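SAM-dependent methyltransferase (Anabaena variabilis ATCC 29413, PDB 3GGD) probably transfers a methyl group from S-adenosyl-L-methionine to an acceptor, and binds the cofactor product S-adenosyl-L-homocysteine. Local coordinates at residues 45-50 with 71-76. Numbering follows the deposited sequence.
Sequences VDLPRF and TKFLSQ. With SO4 (sulfate ion), chain J; EDO (1,2-ethanediol), chain L.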
loop_
_atom_site.group_PDB
_atom_site.type_symbol
_atom_site.label_atom_id
_atom_site.label_comp_id
_atom_site.label_asym_id
_atom_site.label_seq_id
_atom_site.Cartn_x
_atom_site.Cartn_y
_atom_site.Cartn_z
ATOM N N VAL A 45 -7.343 12.666 -0.644
ATOM C CA VAL A 45 -6.917 13.090 0.710
ATOM C C VAL A 45 -5.384 13.092 0.826
ATOM O O VAL A 45 -4.783 14.006 1.397
ATOM C CB VAL A 45 -7.539 12.161 1.792
ATOM C CG1 VAL A 45 -6.882 12.398 3.183
ATOM C CG2 VAL A 45 -9.067 12.368 1.823
ATOM N N ASP A 46 -4.745 12.110 0.210
ATOM C CA ASP A 46 -3.269 12.008 0.244
ATOM C C ASP A 46 -2.506 13.103 -0.538
ATOM O O ASP A 46 -1.492 13.630 -0.049
ATOM C CB ASP A 46 -2.819 10.656 -0.327
ATOM C CG ASP A 46 -3.396 9.454 0.464
ATOM O OD1 ASP A 46 -3.445 9.544 1.713
ATOM O OD2 ASP A 46 -3.756 8.448 -0.177
ATOM N N LEU A 47 -3.001 13.434 -1.737
ATOM C CA LEU A 47 -2.228 14.243 -2.686
ATOM C C LEU A 47 -1.762 15.602 -2.125
ATOM O O LEU A 47 -0.616 15.943 -2.307
ATOM C CB LEU A 47 -2.956 14.388 -4.037
ATOM C CG LEU A 47 -2.208 15.111 -5.182
ATOM C CD1 LEU A 47 -0.831 14.470 -5.413
ATOM C CD2 LEU A 47 -3.019 15.203 -6.511
ATOM N N PRO A 48 -2.630 16.360 -1.420
ATOM C CA PRO A 48 -2.111 17.604 -0.854
ATOM C C PRO A 48 -0.908 17.436 0.101
ATOM O O PRO A 48 -0.110 18.362 0.267
ATOM C CB PRO A 48 -3.315 18.201 -0.130
ATOM C CG PRO A 48 -4.508 17.521 -0.708
ATOM C CD PRO A 48 -4.044 16.157 -1.101
ATOM N N ARG A 49 -0.758 16.269 0.700
ATOM C CA ARG A 49 0.340 16.048 1.665
ATOM C C ARG A 49 1.695 15.926 0.997
ATOM O O ARG A 49 2.705 16.073 1.654
ATOM C CB ARG A 49 0.062 14.784 2.489
ATOM C CG ARG A 49 -1.190 14.880 3.370
ATOM C CD ARG A 49 -1.631 13.532 3.871
ATOM N NE ARG A 49 -2.786 13.659 4.762
ATOM C CZ ARG A 49 -3.448 12.633 5.283
ATOM N NH1 ARG A 49 -3.092 11.391 5.037
ATOM N NH2 ARG A 49 -4.487 12.842 6.068
ATOM N N PHE A 50 1.727 15.614 -0.301
ATOM C CA PHE A 50 3.002 15.476 -1.016
ATOM C C PHE A 50 3.178 16.202 -2.356
ATOM O O PHE A 50 4.311 16.315 -2.847
ATOM C CB PHE A 50 3.337 14.015 -1.203
ATOM C CG PHE A 50 2.413 13.247 -2.114
ATOM C CD1 PHE A 50 2.701 13.111 -3.471
ATOM C CD2 PHE A 50 1.349 12.540 -1.600
ATOM C CE1 PHE A 50 1.890 12.357 -4.301
ATOM C CE2 PHE A 50 0.545 11.788 -2.426
ATOM C CZ PHE A 50 0.810 11.693 -3.777
ATOM N N THR A 71 -4.137 4.744 -8.868
ATOM C CA THR A 71 -3.207 4.941 -9.960
ATOM C C THR A 71 -3.823 5.767 -11.071
ATOM O O THR A 71 -3.200 6.698 -11.592
ATOM C CB THR A 71 -2.750 3.572 -10.530
ATOM O OG1 THR A 71 -2.543 2.646 -9.450
ATOM C CG2 THR A 71 -1.461 3.711 -11.369
ATOM N N LYS A 72 -5.048 5.435 -11.437
ATOM C CA LYS A 72 -5.758 6.196 -12.464
ATOM C C LYS A 72 -5.856 7.705 -12.127
ATOM O O LYS A 72 -5.635 8.567 -12.984
ATOM C CB LYS A 72 -7.136 5.587 -12.625
ATOM C CG LYS A 72 -8.098 6.246 -13.676
ATOM C CD LYS A 72 -7.542 6.208 -15.075
ATOM C CE LYS A 72 -8.635 6.558 -16.109
ATOM N NZ LYS A 72 -7.948 6.795 -17.394
ATOM N N PHE A 73 -6.213 8.020 -10.884
ATOM C CA PHE A 73 -6.258 9.397 -10.459
ATOM C C PHE A 73 -4.856 10.052 -10.543
ATOM O O PHE A 73 -4.686 11.147 -11.080
ATOM C CB PHE A 73 -6.897 9.485 -9.060
ATOM C CG PHE A 73 -6.802 10.843 -8.421
ATOM C CD1 PHE A 73 -5.615 11.251 -7.789
ATOM C CD2 PHE A 73 -7.871 11.713 -8.446
ATOM C CE1 PHE A 73 -5.520 12.497 -7.192
ATOM C CE2 PHE A 73 -7.772 12.962 -7.837
ATOM C CZ PHE A 73 -6.602 13.342 -7.219
ATOM N N LEU A 74 -3.849 9.387 -10.005
ATOM C CA LEU A 74 -2.500 9.922 -10.070
ATOM C C LEU A 74 -2.118 10.276 -11.514
ATOM O O LEU A 74 -1.481 11.293 -11.774
ATOM C CB LEU A 74 -1.493 8.906 -9.490
ATOM C CG LEU A 74 -1.571 8.730 -7.972
ATOM C CD1 LEU A 74 -0.646 7.581 -7.515
ATOM C CD2 LEU A 74 -1.245 10.067 -7.208
ATOM N N SER A 75 -2.554 9.447 -12.466
ATOM C CA SER A 75 -2.156 9.632 -13.860
ATOM C C SER A 75 -2.796 10.868 -14.442
ATOM O O SER A 75 -2.341 11.379 -15.447
ATOM C CB SER A 75 -2.525 8.406 -14.705
ATOM O OG SER A 75 -3.896 8.401 -15.067
ATOM N N GLN A 76 -3.881 11.338 -13.843
ATOM C CA GLN A 76 -4.553 12.570 -14.332
ATOM C C GLN A 76 -3.756 13.817 -13.893
ATOM O O GLN A 76 -3.837 14.858 -14.492
ATOM C CB GLN A 76 -6.022 12.573 -13.879
ATOM C CG GLN A 76 -6.824 11.488 -14.649
ATOM C CD GLN A 76 -8.056 10.889 -13.905
ATOM O OE1 GLN A 76 -8.125 10.890 -12.661
ATOM N NE2 GLN A 76 -9.024 10.343 -14.685
HETATM S S SO4 J . -4.147 16.552 6.557
HETATM O O1 SO4 J . -3.603 16.571 5.193
HETATM O O2 SO4 J . -5.320 15.667 6.669
HETATM O O3 SO4 J . -4.600 17.916 6.834
HETATM O O4 SO4 J . -3.123 16.204 7.545
HETATM C C1 EDO L . -7.011 7.066 3.383
HETATM O O1 EDO L . -8.026 6.310 2.699
HETATM C C2 EDO L . -6.097 7.858 2.406
HETATM O O2 EDO L . -5.581 7.069 1.289
#
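Leu47 and Phe73, with Phe50 and Leu74 beside them, are the four residues that touch between 45-50 and 71-76, with no hydrogen bond between these segments: two leucine-phenylalanine pairs, each helix giving one of either kind. Leu47 CD2 comes to the edge of the Phe73 ring, near its plane, 3.7 Å from CE1. Both CG atoms lie anti to the backbone N (chi1 -175° in Leu47, 171° in Phe73), and both side chains start out toward the opposite helix. In the second pair the roles are exchanged: Leu74 CD2 lies 4.3 Å from CZ of Phe50, again at the ring edge. The nearest CA atoms, of Leu47 and Leu74, are 8.6 Å apart, a gap that leucine and phenylalanine side chains can bridge. Phe73 also rests on Val43 and Val44, which extends the contact along helix 43-50.

Another side of helix 43-50 is polar. The carboxylate of Asp46 offers two acceptor oxygens, sharing hydrogen bonds with the hydroxyls of Tyr160 (at OD1) and Tyr129 (at OD2); OD2 also accepts one from O2 of an ethanediol at 2.7 Å. Arg49 is long and ends in a flat group with several N-H donors: one edge grips a sulfate, probably from the crystallisation liquor, through nearly straight bonds, NE to O1 at 3.1 Å and NH2 to O2 at 3.0 Å, while NH1 bonds to Tyr160. A methionine in place of Arg49 would probably leave the sulfate without its two-pronged donor and the Tyr160 hydroxyl without this partner.

In this Rossmann-like methyltransferase fold, helix 69-77 follows the first strand, 60-63, and the side chain of Leu74 lies about 9 Å from the bound S-adenosyl-L-homocysteine. With only apolar groups meeting between these segments, shape and burial rather than directed bonds probably hold them together here.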